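PDB 2YIH: CEL44C from Paenibacillus polymyxa, which hydrolyses the beta-1,4-glucan backbone of xyloglucan and cellulose, a task of this family 44 glycoside hydrolase portion of a longer multidomain enzyme. Local coordinates for residues D15-K18 and D19-P22; Q32-A35 and G36-M40; Y73-N77 and G78-Q82; Y262-Q265 and M266-S270. The protein carries 8 engineered substitutions. All coordinates share one frame; numbering follows the deposited sequence.

Interaction 1 (D15-K18 and D19-P22); sequences DTFK and DRKP. Unlike the reference sequence in segment 15-18: F17 (reference Ser). Unlike the reference sequence in segment 19-22: D19 (reference Glu).
The R20 guanidinium meets T16 O with its edge, NE donating a 2.8 Å hydrogen bond to T16 O at 163°. The oxygen lies only 10° out of the guanidinium plane, and the donor in turn lies in the carbonyl plane. R20 NH2 comes to the F17 ring at its edge rather than over its face, near the ring plane and 4.3 Å from F17 CD1. R20 reaches back because CG leaves beside its own backbone N (chi1 -64°) and the chain then runs extended to NE. A second link is a water that donates to F17 O and accepts from R20 N. D15 to K18 form a type I beta turn, and D15 OD1 accepts from F17 N in an Asx turn. K18 and D19 run side by side; K18 NZ and D19 OD2 are 4.4 Å apart, beyond a salt bridge. F17 and D19 both differ from the reference sequence. The turn interrupts strand 9-22 at the surface of the beta domain: D15 and K18 bond to S424 of strand 421-427, T16 to S467 of strand 460-467, and K21 NZ salt-bridges D384, just past helix 367-382 of the barrel.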
ATOM      1  N   ASP A  15      16.877   5.899  21.709  1.00 16.18           N
ATOM      2  CA  ASP A  15      16.300   6.169  23.034  1.00 15.77           C
ATOM      3  C   ASP A  15      14.919   5.499  23.137  1.00 15.08           C
ATOM      4  O   ASP A  15      13.940   5.964  22.539  1.00 14.95           O
ATOM      5  CB  ASP A  15      16.210   7.683  23.267  1.00 17.19           C
ATOM      6  CG  ASP A  15      15.780   8.029  24.680  1.00 18.21           C
ATOM      7  OD1 ASP A  15      15.284   7.117  25.384  1.00 18.89           O
ATOM      8  OD2 ASP A  15      15.946   9.204  25.087  1.00 18.88           O
ATOM      9  N   THR A  16      14.882   4.362  23.818  1.00 14.81           N
ATOM     10  CA  THR A  16      13.685   3.529  23.895  1.00 15.16           C
ATOM     11  C   THR A  16      12.572   4.207  24.683  1.00 15.19           C
ATOM     12  O   THR A  16      11.442   3.733  24.678  1.00 15.88           O
ATOM     13  CB  THR A  16      13.971   2.126  24.513  1.00 15.71           C
ATOM     14  OG1 THR A  16      14.417   2.280  25.873  1.00 15.70           O
ATOM     15  CG2 THR A  16      15.066   1.398  23.713  1.00 15.59           C
ATOM     16  N   PHE A  17      12.905   5.286  25.387  1.00 14.97           N
ATOM     17  CA  PHE A  17      11.908   6.051  26.140  1.00 16.29           C
ATOM     18  C   PHE A  17      11.239   7.103  25.269  1.00 15.85           C
ATOM     19  O   PHE A  17      10.171   7.596  25.634  1.00 17.14           O
ATOM     20  CB  PHE A  17      12.540   6.811  27.329  1.00 17.13           C
ATOM     21  CG  PHE A  17      13.410   5.962  28.232  1.00 17.87           C
ATOM     22  CD1 PHE A  17      13.101   4.631  28.494  1.00 17.68           C
ATOM     23  CD2 PHE A  17      14.490   6.551  28.923  1.00 19.42           C
ATOM     24  CE1 PHE A  17      13.888   3.875  29.351  1.00 19.04           C
ATOM     25  CE2 PHE A  17      15.274   5.802  29.779  1.00 18.27           C
ATOM     26  CZ  PHE A  17      14.965   4.474  30.012  1.00 19.62           C
ATOM     27  N   LYS A  18      11.866   7.456  24.141  1.00 14.95           N
ATOM     28  CA  LYS A  18      11.563   8.684  23.404  1.00 15.07           C
ATOM     29  C   LYS A  18      10.719   8.420  22.137  1.00 15.35           C
ATOM     30  O   LYS A  18      10.994   7.455  21.389  1.00 13.99           O
ATOM     31  CB  LYS A  18      12.866   9.362  22.997  1.00 17.64           C
ATOM     32  CG  LYS A  18      12.673  10.725  22.380  1.00 18.96           C
ATOM     33  CD  LYS A  18      14.011  11.300  21.909  1.00 21.97           C
ATOM     34  CE  LYS A  18      13.754  12.588  21.147  1.00 24.71           C
ATOM     35  NZ  LYS A  18      14.986  13.072  20.474  1.00 29.94           N
ATOM     36  N   ASP A  19       9.697   9.253  21.909  1.00 14.61           N
ATOM     37  CA  ASP A  19       8.893   9.184  20.682  1.00 14.61           C
ATOM     38  C   ASP A  19       8.302   7.799  20.416  1.00 13.61           C
ATOM     39  O   ASP A  19       8.196   7.381  19.260  1.00 12.87           O
ATOM     40  CB  ASP A  19       9.708   9.659  19.465  1.00 18.10           C
ATOM     41  CG  ASP A  19      10.095  11.127  19.572  1.00 20.21           C
ATOM     42  OD1 ASP A  19       9.298  11.887  20.163  1.00 22.46           O
ATOM     43  OD2 ASP A  19      11.169  11.514  19.058  1.00 22.07           O
ATOM     44  N   ARG A  20       7.902   7.094  21.473  1.00 12.03           N
ATOM     45  CA  ARG A  20       7.239   5.813  21.292  1.00 11.35           C
ATOM     46  C   ARG A  20       5.944   6.031  20.512  1.00 11.59           C
ATOM     47  O   ARG A  20       5.170   6.955  20.800  1.00 11.01           O
ATOM     48  CB  ARG A  20       6.910   5.153  22.638  1.00 11.14           C
ATOM     49  CG  ARG A  20       8.135   4.781  23.457  1.00 11.40           C
ATOM     50  CD  ARG A  20       7.699   4.366  24.833  1.00 11.73           C
ATOM     51  NE  ARG A  20       8.742   3.627  25.542  1.00 11.75           N
ATOM     52  CZ  ARG A  20       8.559   3.078  26.744  1.00 11.85           C
ATOM     53  NH1 ARG A  20       7.372   3.175  27.324  1.00 12.10           N
ATOM     54  NH2 ARG A  20       9.542   2.424  27.352  1.00 11.80           N
ATOM     55  N   LYS A  21       5.702   5.184  19.520  1.00 11.86           N
ATOM     56  CA  LYS A  21       4.429   5.264  18.806  1.00 12.30           C
ATOM     57  C   LYS A  21       4.142   3.941  18.140  1.00 11.56           C
ATOM     58  O   LYS A  21       5.054   3.217  17.773  1.00 10.93           O
ATOM     59  CB  LYS A  21       4.430   6.396  17.768  1.00 15.17           C
ATOM     60  CG  LYS A  21       5.524   6.375  16.769  1.00 17.57           C
ATOM     61  CD  LYS A  21       5.697   7.775  16.075  1.00 19.47           C
ATOM     62  CE  LYS A  21       4.364   8.335  15.517  1.00 20.56           C
ATOM     63  NZ  LYS A  21       4.545   9.245  14.311  1.00 22.76           N
ATOM     64  N   PRO A  22       2.866   3.613  18.000  1.00 11.66           N
ATOM     65  CA  PRO A  22       2.525   2.274  17.489  1.00 11.11           C
ATOM     66  C   PRO A  22       2.789   2.167  15.994  1.00 10.83           C
ATOM     67  O   PRO A  22       2.564   3.130  15.244  1.00 11.35           O
ATOM     68  CB  PRO A  22       1.035   2.140  17.815  1.00 12.22           C
ATOM     69  CG  PRO A  22       0.537   3.593  17.868  1.00 12.86           C
ATOM     70  CD  PRO A  22       1.690   4.394  18.426  1.00 12.43           C
TER
HETATM   71  O   HOH W   1      11.796   0.505  27.155  1.00 32.56           O
HETATM   72  O   HOH W   2       7.739   8.033  24.354  1.00 11.36           O

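Interaction 2 (Q32-A35 and G36-M40); sequences QDLA and GDENM
G36 sits right against the L34-A35 bend, its N 3.3 Å from L34 C. With phi at 109°, a beta carbon here would run into A35 O, which explains a glycine at this point. G36 N donates to E38 OE1 at 2.8 Å. Next comes D37, whose CG occupies the place between backbone N and carbonyl carbon; OD1 thereby lies 3.6 Å from A35 CB, while D37 O accepts from N410 ND2. E38 does most of the work. Its chain folds over at chi2 (82°) and turns the carboxylate back on the preceding bend, where OE2 accepts from A35 N at 2.8 Å and 144°. Both oxygens are met on their syn sides, somewhat out of the carboxylate plane, so that two consecutive amides hold the group by its two prongs. OE1 also takes a water that accepts from L34 N, and OE2 a bond from S402 OG. L34 CB packs against the same group, 3.3 Å from E38 OE2. With an alanine here, the A35 and G36 amides would probably be left without their shared acceptor, and the bend set free to turn away from S402. Last, M40 crosses L34 at about a right angle, CE 4.1 Å from L34 CD1, with Y405 touching it as well. All this belongs to a helix-free connection of the TIM barrel, from its first strand 29-30 to its second, 42-45, folded against helix 399-409, which follows the eighth strand.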
ATOM      1  N   GLN A  32       0.088  -8.248  -4.990  1.00  8.81           N
ATOM      2  CA  GLN A  32       0.422  -9.624  -5.391  1.00  9.05           C
ATOM      3  C   GLN A  32       1.119 -10.314  -4.250  1.00  9.29           C
ATOM      4  O   GLN A  32       2.014  -9.731  -3.622  1.00  9.84           O
ATOM      5  CB  GLN A  32       1.384  -9.604  -6.590  1.00  9.61           C
ATOM      6  CG  GLN A  32       0.785  -8.926  -7.837  1.00 10.28           C
ATOM      7  CD  GLN A  32       1.079  -7.449  -7.892  1.00 10.07           C
ATOM      8  OE1 GLN A  32       1.465  -6.828  -6.900  1.00 10.77           O
ATOM      9  NE2 GLN A  32       0.936  -6.872  -9.085  1.00 11.40           N
ATOM     10  N   ASP A  33       0.738 -11.549  -3.940  1.00  9.38           N
ATOM     11  CA  ASP A  33       1.586 -12.303  -3.028  1.00  9.52           C
ATOM     12  C   ASP A  33       2.993 -12.479  -3.595  1.00  9.68           C
ATOM     13  O   ASP A  33       3.158 -12.666  -4.802  1.00  9.77           O
ATOM     14  CB  ASP A  33       0.963 -13.667  -2.706  1.00 10.50           C
ATOM     15  CG  ASP A  33      -0.369 -13.528  -2.003  1.00 11.19           C
ATOM     16  OD1 ASP A  33      -0.462 -12.691  -1.079  1.00 12.03           O
ATOM     17  OD2 ASP A  33      -1.273 -14.301  -2.337  1.00 12.00           O
ATOM     18  N   LEU A  34       4.005 -12.418  -2.737  1.00  9.32           N
ATOM     19  CA  LEU A  34       5.408 -12.586  -3.176  1.00 10.10           C
ATOM     20  C   LEU A  34       5.857 -14.040  -2.973  1.00 10.16           C
ATOM     21  O   LEU A  34       5.155 -14.963  -3.414  1.00 10.74           O
ATOM     22  CB  LEU A  34       6.325 -11.551  -2.484  1.00 10.33           C
ATOM     23  CG  LEU A  34       5.906 -10.090  -2.742  1.00 10.63           C
ATOM     24  CD1 LEU A  34       6.806  -9.077  -1.988  1.00 11.08           C
ATOM     25  CD2 LEU A  34       5.935  -9.758  -4.238  1.00 11.59           C
ATOM     26  N   ALA A  35       6.960 -14.272  -2.264  1.00 10.21           N
ATOM     27  CA  ALA A  35       7.445 -15.652  -2.108  1.00 11.80           C
ATOM     28  C   ALA A  35       6.583 -16.486  -1.184  1.00 12.81           C
ATOM     29  O   ALA A  35       6.424 -17.705  -1.402  1.00 15.09           O
ATOM     30  CB  ALA A  35       8.896 -15.666  -1.644  1.00 10.96           C
ATOM     31  N   GLY A  36       5.954 -15.832  -0.217  1.00 13.08           N
ATOM     32  CA  GLY A  36       5.043 -16.522   0.689  1.00 13.71           C
ATOM     33  C   GLY A  36       5.592 -16.665   2.088  1.00 14.01           C
ATOM     34  O   GLY A  36       4.890 -17.139   2.986  1.00 15.48           O
ATOM     35  N   ASP A  37       6.847 -16.279   2.291  1.00 12.76           N
ATOM     36  CA  ASP A  37       7.428 -16.337   3.617  1.00 12.63           C
ATOM     37  C   ASP A  37       7.789 -14.950   4.146  1.00 11.24           C
ATOM     38  O   ASP A  37       8.650 -14.783   5.026  1.00 11.82           O
ATOM     39  CB  ASP A  37       8.607 -17.307   3.681  1.00 13.49           C
ATOM     40  CG  ASP A  37       9.733 -16.951   2.729  1.00 14.59           C
ATOM     41  OD1 ASP A  37       9.623 -16.043   1.877  1.00 14.35           O
ATOM     42  OD2 ASP A  37      10.798 -17.579   2.878  1.00 17.22           O
ATOM     43  N   GLU A  38       7.071 -13.937   3.662  1.00 10.25           N
ATOM     44  CA  GLU A  38       7.351 -12.575   4.111  1.00  9.28           C
ATOM     45  C   GLU A  38       6.594 -12.261   5.399  1.00  8.91           C
ATOM     46  O   GLU A  38       6.792 -11.189   5.966  1.00  8.66           O
ATOM     47  CB  GLU A  38       6.904 -11.581   3.026  1.00  9.27           C
ATOM     48  CG  GLU A  38       7.764 -11.552   1.723  1.00  9.02           C
ATOM     49  CD  GLU A  38       7.400 -12.630   0.744  1.00  9.13           C
ATOM     50  OE1 GLU A  38       6.327 -13.270   0.883  1.00  9.66           O
ATOM     51  OE2 GLU A  38       8.208 -12.859  -0.150  1.00  9.14           O
ATOM     52  N   ASN A  39       5.651 -13.127   5.786  1.00  9.13           N
ATOM     53  CA  ASN A  39       4.825 -12.897   7.001  1.00  9.09           C
ATOM     54  C   ASN A  39       4.117 -11.525   6.965  1.00  8.99           C
ATOM     55  O   ASN A  39       4.278 -10.676   7.853  1.00  8.95           O
ATOM     56  CB  ASN A  39       5.709 -13.038   8.249  1.00  9.77           C
ATOM     57  CG  ASN A  39       4.906 -12.984   9.551  1.00 10.38           C
ATOM     58  OD1 ASN A  39       3.732 -13.385   9.587  1.00 11.04           O
ATOM     59  ND2 ASN A  39       5.526 -12.460  10.611  1.00 10.74           N
ATOM     60  N   MET A  40       3.455 -11.271   5.839  1.00  8.96           N
ATOM     61  CA  MET A  40       2.644 -10.072   5.644  1.00  8.72           C
ATOM     62  C   MET A  40       1.522 -10.029   6.688  1.00  8.40           C
ATOM     63  O   MET A  40       1.067 -11.069   7.137  1.00  8.28           O
ATOM     64  CB  MET A  40       2.002 -10.119   4.240  1.00  8.98           C
ATOM     65  CG  MET A  40       3.043 -10.022   3.118  1.00  9.21           C
ATOM     66  SD  MET A  40       3.725  -8.350   2.957  1.00  9.88           S
ATOM     67  CE  MET A  40       4.904  -8.680   1.635  1.00  9.24           C
TER
HETATM   68  O   HOH W   3       3.967 -12.134   0.156  1.00 13.26           O

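Interaction 3 (Y73-N77 and G78-Q82); sequences YLCSN and GGLTQ. With EDO (1,2-ethanediol), chain H.
C75 O accepts from L80 N at 2.9 Å and 162°, the straightest of the three backbone bonds that cross from the helix into the loop. G79 N donates to S76 O at 3.0 Å, from well above the carbonyl plane. One residue earlier, G78 N donates to L74 O. G79 is the first residue to leave helical angles, with phi at 77°, a value that favours glycine. Bonds running back from G79 and L80 into the last turn make this a Schellman motif, the end of helix 73-77 in the family 44 domain. A beta carbon on G78 would be tight against L74 O. The turn brings L80 back against C75, with L80 CB 4.1 Å from C75 CB. C75 SG, set beside its own backbone N, is tied to C85 in a disulfide, which joins this helix to helix 82-85. L80 also packs on A90 and S94 of helix 90-102, and L74, on the same buried flank, touches V91 and M50. On the exposed flank N77 CB lies over one face of the Y73 ring, toward its rim. With CG anti to its own amide nitrogen (chi1 -176°), N77 sends its side-chain amide outward, where N77 ND2 donates at 2.9 Å to O2 of a 1,2-ethanediol, a molecule probably left from crystallisation. At the end of the loop, T81 is the N-cap of helix 82-85, its OG1 accepting from E84 N.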
ATOM      1  N   TYR A  73      -8.920 -13.753 -16.271  1.00  9.84           N
ATOM      2  CA  TYR A  73      -7.580 -13.543 -15.698  1.00  9.98           C
ATOM      3  C   TYR A  73      -7.591 -13.650 -14.166  1.00 10.10           C
ATOM      4  O   TYR A  73      -6.680 -14.225 -13.569  1.00 10.74           O
ATOM      5  CB  TYR A  73      -7.039 -12.170 -16.079  1.00  9.76           C
ATOM      6  CG  TYR A  73      -5.757 -11.813 -15.336  1.00 10.30           C
ATOM      7  CD1 TYR A  73      -4.559 -12.448 -15.642  1.00 10.57           C
ATOM      8  CD2 TYR A  73      -5.768 -10.908 -14.278  1.00 10.28           C
ATOM      9  CE1 TYR A  73      -3.407 -12.159 -14.944  1.00 11.90           C
ATOM     10  CE2 TYR A  73      -4.610 -10.587 -13.616  1.00 11.57           C
ATOM     11  CZ  TYR A  73      -3.446 -11.229 -13.929  1.00 12.19           C
ATOM     12  OH  TYR A  73      -2.298 -10.906 -13.253  1.00 12.71           O
ATOM     13  N   LEU A  74      -8.575 -13.038 -13.510  1.00  9.66           N
ATOM     14  CA  LEU A  74      -8.481 -12.972 -12.034  1.00  9.77           C
ATOM     15  C   LEU A  74      -8.651 -14.370 -11.419  1.00 10.04           C
ATOM     16  O   LEU A  74      -8.146 -14.664 -10.307  1.00 10.09           O
ATOM     17  CB  LEU A  74      -9.513 -11.989 -11.456  1.00  9.40           C
ATOM     18  CG  LEU A  74      -9.182 -10.504 -11.640  1.00  9.34           C
ATOM     19  CD1 LEU A  74     -10.310  -9.641 -11.029  1.00  9.89           C
ATOM     20  CD2 LEU A  74      -7.797 -10.187 -10.994  1.00  9.56           C
ATOM     21  N   CYS A  75      -9.383 -15.233 -12.123  1.00 10.26           N
ATOM     22  CA  CYS A  75      -9.474 -16.649 -11.695  1.00 11.42           C
ATOM     23  C   CYS A  75      -8.102 -17.322 -11.833  1.00 11.48           C
ATOM     24  O   CYS A  75      -7.620 -18.001 -10.894  1.00 11.19           O
ATOM     25  CB  CYS A  75     -10.474 -17.424 -12.547  1.00 12.17           C
ATOM     26  SG  CYS A  75     -12.188 -16.862 -12.288  1.00 12.99           S
ATOM     27  N   SER A  76      -7.487 -17.137 -12.999  1.00 11.26           N
ATOM     28  CA  SER A  76      -6.119 -17.618 -13.240  0.70 11.95           C
ATOM     29  C   SER A  76      -5.132 -17.122 -12.175  1.00 12.34           C
ATOM     30  O   SER A  76      -4.374 -17.909 -11.573  1.00 12.32           O
ATOM     31  CB  SER A  76      -5.647 -17.189 -14.627  0.70 11.33           C
ATOM     32  OG  SER A  76      -6.491 -17.716 -15.633  0.70 11.29           O
ATOM     33  N   ASN A  77      -5.122 -15.813 -11.973  1.00 12.82           N
ATOM     34  CA  ASN A  77      -4.246 -15.193 -10.999  1.00 13.51           C
ATOM     35  C   ASN A  77      -4.452 -15.732  -9.573  1.00 13.88           C
ATOM     36  O   ASN A  77      -3.477 -15.842  -8.794  1.00 15.34           O
ATOM     37  CB  ASN A  77      -4.412 -13.656 -11.037  1.00 14.34           C
ATOM     38  CG  ASN A  77      -3.441 -12.931 -10.113  1.00 15.43           C
ATOM     39  OD1 ASN A  77      -2.231 -13.029 -10.281  1.00 16.14           O
ATOM     40  ND2 ASN A  77      -3.974 -12.230  -9.121  1.00 15.66           N
ATOM     41  N   GLY A  78      -5.699 -16.011  -9.208  1.00 12.90           N
ATOM     42  CA  GLY A  78      -6.005 -16.524  -7.888  1.00 13.94           C
ATOM     43  C   GLY A  78      -5.813 -18.023  -7.759  1.00 14.15           C
ATOM     44  O   GLY A  78      -6.035 -18.580  -6.683  1.00 16.02           O
ATOM     45  N   GLY A  79      -5.470 -18.682  -8.870  1.00 14.06           N
ATOM     46  CA  GLY A  79      -5.255 -20.149  -8.890  1.00 14.75           C
ATOM     47  C   GLY A  79      -6.507 -20.988  -8.890  1.00 14.84           C
ATOM     48  O   GLY A  79      -6.489 -22.150  -8.476  1.00 14.79           O
ATOM     49  N   LEU A  80      -7.617 -20.422  -9.362  1.00 13.91           N
ATOM     50  CA  LEU A  80      -8.883 -21.136  -9.365  0.50 14.74           C
ATOM     51  C   LEU A  80      -8.926 -22.093 -10.553  1.00 15.16           C
ATOM     52  O   LEU A  80      -8.453 -21.771 -11.636  1.00 15.93           O
ATOM     53  CB  LEU A  80     -10.041 -20.148  -9.480  0.50 14.22           C
ATOM     54  CG  LEU A  80     -10.252 -19.186  -8.313  0.50 14.28           C
ATOM     55  CD1 LEU A  80     -11.595 -18.468  -8.471  0.50 14.04           C
ATOM     56  CD2 LEU A  80     -10.203 -19.945  -6.996  0.50 13.98           C
ATOM     57  N   THR A  81      -9.555 -23.237 -10.358  1.00 17.14           N
ATOM     58  CA  THR A  81      -9.900 -24.114 -11.470  1.00 18.08           C
ATOM     59  C   THR A  81     -10.975 -23.496 -12.343  1.00 18.99           C
ATOM     60  O   THR A  81     -11.706 -22.590 -11.919  1.00 16.98           O
ATOM     61  CB  THR A  81     -10.454 -25.450 -10.948  1.00 19.01           C
ATOM     62  OG1 THR A  81     -11.706 -25.232 -10.279  1.00 18.72           O
ATOM     63  CG2 THR A  81      -9.442 -26.127 -10.010  1.00 20.89           C
ATOM     64  N   GLN A  82     -11.131 -24.042 -13.548  1.00 19.61           N
ATOM     65  CA  GLN A  82     -12.260 -23.668 -14.404  1.00 19.71           C
ATOM     66  C   GLN A  82     -13.601 -23.817 -13.694  1.00 18.43           C
ATOM     67  O   GLN A  82     -14.484 -22.972 -13.822  1.00 20.10           O
ATOM     68  CB  GLN A  82     -12.222 -24.471 -15.725  1.00 21.02           C
ATOM     69  CG  GLN A  82     -10.955 -24.159 -16.558  1.00 22.52           C
ATOM     70  CD  GLN A  82     -10.783 -25.090 -17.771  1.00 24.99           C
ATOM     71  OE1 GLN A  82     -11.131 -24.726 -18.898  1.00 26.51           O
ATOM     72  NE2 GLN A  82     -10.276 -26.293 -17.534  1.00 23.28           N
TER
HETATM   73  C1  EDO H1525      -4.076 -10.400  -4.773  1.00 18.57           C
HETATM   74  O1  EDO H1525      -3.553 -11.550  -4.096  1.00 17.85           O
HETATM   75  C2  EDO H1525      -4.280 -10.810  -6.228  1.00 18.99           C
HETATM   76  O2  EDO H1525      -3.033 -10.631  -6.889  1.00 18.83           O

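Interaction 4 (Y262-Q265 and M266-S270); sequences YLDQ and MRLSS
Y262 swings CG anti to its amide nitrogen (chi1 -179°), while M266 keeps CG beside its own (chi1 -65°), which puts that carbon over the tyrosine ring; the bend at chi2 then keeps SD above the same face. The pair is a Met-aromatic contact one turn apart on helix 258-273, which lies on the outside of the TIM barrel between its fifth strand, 227-233, and its sixth, 280-285. M266 CG stands 3.8 Å from the centroid of the Y262 ring, only 10° off the normal, a clean CH-pi contact. M266 SD is farther, 4.7 Å from the centroid of the Y262 ring. The backbone beneath follows the usual helical bonding, with M266 N donating to Y262 O. Q265 O is gripped twice, by S269 N at 2.9 Å and S269 OG at 3.0 Å, which arrive from opposite faces of its plane. Were S269 an alanine, Q265 O would probably keep the backbone N-H as its one donor of the two. The next serine repeats the pattern: S270 OG donates to M266 O at 2.8 Å while also bonding Y349 OH and L277 N. M266 packs on S212 and V213 of helix 205-222; on another flank L263 touches V345 and Y348 of helix 337-348. D264 OD2 bonds Y255 OH. D264 OD1 accepts from a water at 2.7 Å, which in turn accepts from R267 NH1 at 3.0 Å, lying at the edge of the R267 guanidinium and in its plane.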
ATOM      1  N   TYR A 262     -11.910  16.547  -1.553  1.00 10.21           N
ATOM      2  CA  TYR A 262     -12.478  15.219  -1.306  1.00  9.79           C
ATOM      3  C   TYR A 262     -12.725  14.972   0.186  1.00  9.76           C
ATOM      4  O   TYR A 262     -13.799  14.526   0.583  1.00 10.21           O
ATOM      5  CB  TYR A 262     -11.559  14.151  -1.868  1.00  9.06           C
ATOM      6  CG  TYR A 262     -12.049  12.716  -1.700  1.00  8.58           C
ATOM      7  CD1 TYR A 262     -12.875  12.112  -2.670  1.00  8.38           C
ATOM      8  CD2 TYR A 262     -11.579  11.929  -0.639  1.00  8.49           C
ATOM      9  CE1 TYR A 262     -13.274  10.795  -2.532  1.00  8.22           C
ATOM     10  CE2 TYR A 262     -11.956  10.630  -0.501  1.00  8.40           C
ATOM     11  CZ  TYR A 262     -12.781  10.061  -1.462  1.00  8.18           C
ATOM     12  OH  TYR A 262     -13.094   8.757  -1.344  1.00  8.63           O
ATOM     13  N   LEU A 263     -11.727  15.285   1.006  1.00  9.87           N
ATOM     14  CA  LEU A 263     -11.842  15.074   2.447  1.00 10.44           C
ATOM     15  C   LEU A 263     -12.993  15.882   3.028  1.00 10.84           C
ATOM     16  O   LEU A 263     -13.841  15.348   3.752  1.00 10.76           O
ATOM     17  CB  LEU A 263     -10.527  15.410   3.151  1.00 10.57           C
ATOM     18  CG  LEU A 263      -9.411  14.392   2.942  1.00 10.97           C
ATOM     19  CD1 LEU A 263      -8.057  15.040   3.151  1.00 11.12           C
ATOM     20  CD2 LEU A 263      -9.598  13.195   3.869  1.00 11.13           C
ATOM     21  N   ASP A 264     -13.074  17.154   2.639  1.00 11.50           N
ATOM     22  CA  ASP A 264     -14.116  18.026   3.169  1.00 12.33           C
ATOM     23  C   ASP A 264     -15.488  17.586   2.675  1.00 12.12           C
ATOM     24  O   ASP A 264     -16.463  17.566   3.433  1.00 11.22           O
ATOM     25  CB  ASP A 264     -13.814  19.482   2.751  1.00 13.77           C
ATOM     26  CG  ASP A 264     -14.684  20.500   3.474  1.00 16.76           C
ATOM     27  OD1 ASP A 264     -15.005  20.294   4.649  1.00 17.56           O
ATOM     28  OD2 ASP A 264     -14.970  21.557   2.863  1.00 21.40           O
ATOM     29  N   GLN A 265     -15.581  17.211   1.394  1.00 10.91           N
ATOM     30  CA  GLN A 265     -16.881  16.806   0.834  1.00 11.38           C
ATOM     31  C   GLN A 265     -17.348  15.474   1.402  1.00 11.04           C
ATOM     32  O   GLN A 265     -18.545  15.304   1.659  1.00 10.64           O
ATOM     33  CB  GLN A 265     -16.837  16.742  -0.713  1.00 12.43           C
ATOM     34  CG  GLN A 265     -16.656  18.137  -1.378  1.00 14.64           C
ATOM     35  CD  GLN A 265     -17.783  19.117  -1.038  1.00 16.79           C
ATOM     36  OE1 GLN A 265     -17.544  20.244  -0.556  1.00 21.52           O
ATOM     37  NE2 GLN A 265     -19.002  18.647  -1.169  1.00 16.66           N
ATOM     38  N   MET A 266     -16.420  14.553   1.657  1.00 10.28           N
ATOM     39  CA  MET A 266     -16.784  13.279   2.298  1.00 10.61           C
ATOM     40  C   MET A 266     -17.203  13.503   3.760  1.00 10.77           C
ATOM     41  O   MET A 266     -18.165  12.887   4.236  1.00 10.78           O
ATOM     42  CB  MET A 266     -15.669  12.217   2.164  1.00 10.75           C
ATOM     43  CG  MET A 266     -15.416  11.772   0.694  1.00 10.48           C
ATOM     44  SD  MET A 266     -16.890  11.030  -0.047  1.00 10.78           S
ATOM     45  CE  MET A 266     -16.899   9.409   0.756  1.00 10.86           C
ATOM     46  N   ARG A 267     -16.532  14.437   4.417  1.00 10.96           N
ATOM     47  CA  ARG A 267     -16.916  14.828   5.788  1.00 11.77           C
ATOM     48  C   ARG A 267     -18.322  15.416   5.817  1.00 11.45           C
ATOM     49  O   ARG A 267     -19.167  14.993   6.616  1.00 10.83           O
ATOM     50  CB  ARG A 267     -15.897  15.794   6.367  1.00 12.87           C
ATOM     51  CG  ARG A 267     -16.123  16.003   7.838  1.00 14.59           C
ATOM     52  CD  ARG A 267     -15.835  17.363   8.198  1.00 16.25           C
ATOM     53  NE  ARG A 267     -16.017  17.536   9.642  1.00 16.64           N
ATOM     54  CZ  ARG A 267     -15.294  18.381  10.352  1.00 16.82           C
ATOM     55  NH1 ARG A 267     -14.384  19.104   9.744  1.00 15.77           N
ATOM     56  NH2 ARG A 267     -15.467  18.487  11.672  1.00 17.56           N
ATOM     57  N   LEU A 268     -18.598  16.339   4.889  1.00 11.07           N
ATOM     58  CA  LEU A 268     -19.938  16.940   4.744  0.50 11.22           C
ATOM     59  C   LEU A 268     -21.016  15.910   4.436  1.00 11.27           C
ATOM     60  O   LEU A 268     -22.087  15.890   5.065  1.00 11.58           O
ATOM     61  CB  LEU A 268     -19.939  18.002   3.638  0.50 11.01           C
ATOM     62  CG  LEU A 268     -19.292  19.350   3.886  0.50 11.12           C
ATOM     63  CD1 LEU A 268     -18.990  20.076   2.574  0.50 11.13           C
ATOM     64  CD2 LEU A 268     -20.239  20.186   4.732  0.50 11.12           C
ATOM     65  N   SER A 269     -20.757  15.031   3.453  1.00 11.25           N
ATOM     66  CA  SER A 269     -21.723  14.014   3.123  1.00 11.51           C
ATOM     67  C   SER A 269     -21.988  13.053   4.289  1.00 11.82           C
ATOM     68  O   SER A 269     -23.121  12.608   4.497  1.00 11.92           O
ATOM     69  CB  SER A 269     -21.267  13.240   1.879  1.00 11.87           C
ATOM     70  OG  SER A 269     -21.189  14.125   0.751  1.00 13.63           O
ATOM     71  N   SER A 270     -20.945  12.778   5.078  1.00 12.31           N
ATOM     72  CA  SER A 270     -21.073  11.906   6.237  1.00 12.61           C
ATOM     73  C   SER A 270     -21.956  12.554   7.305  1.00 13.50           C
ATOM     74  O   SER A 270     -22.790  11.873   7.917  1.00 13.06           O
ATOM     75  CB  SER A 270     -19.683  11.571   6.803  1.00 12.76           C
ATOM     76  OG  SER A 270     -18.942  10.794   5.867  1.00 13.09           O
TER
HETATM   77  O   HOH W   4     -13.727  19.536   6.877  1.00 14.77           O

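In the fold
Interactions 2, 3 and 4 belong to the TIM barrel and its surrounding elements, whereas interaction 1 breaks a strand of the beta domain. Interactions 1 and 2 are surface contacts, and in each, one side chain reaches back across a bend: an arginine onto a carbonyl in the first, a glutamate onto amides in the second. Interactions 3 and 4 are partly buried and helical, the one ending a short helix with backbone bonds and glycines, the other laying a methionine over a tyrosine ring midway along a long helix. Interactions 2 and 3 are the closest pair, centres about 18 Å apart; 1 and 3 are about 45 Å apart, on opposite sides of the chain's centre.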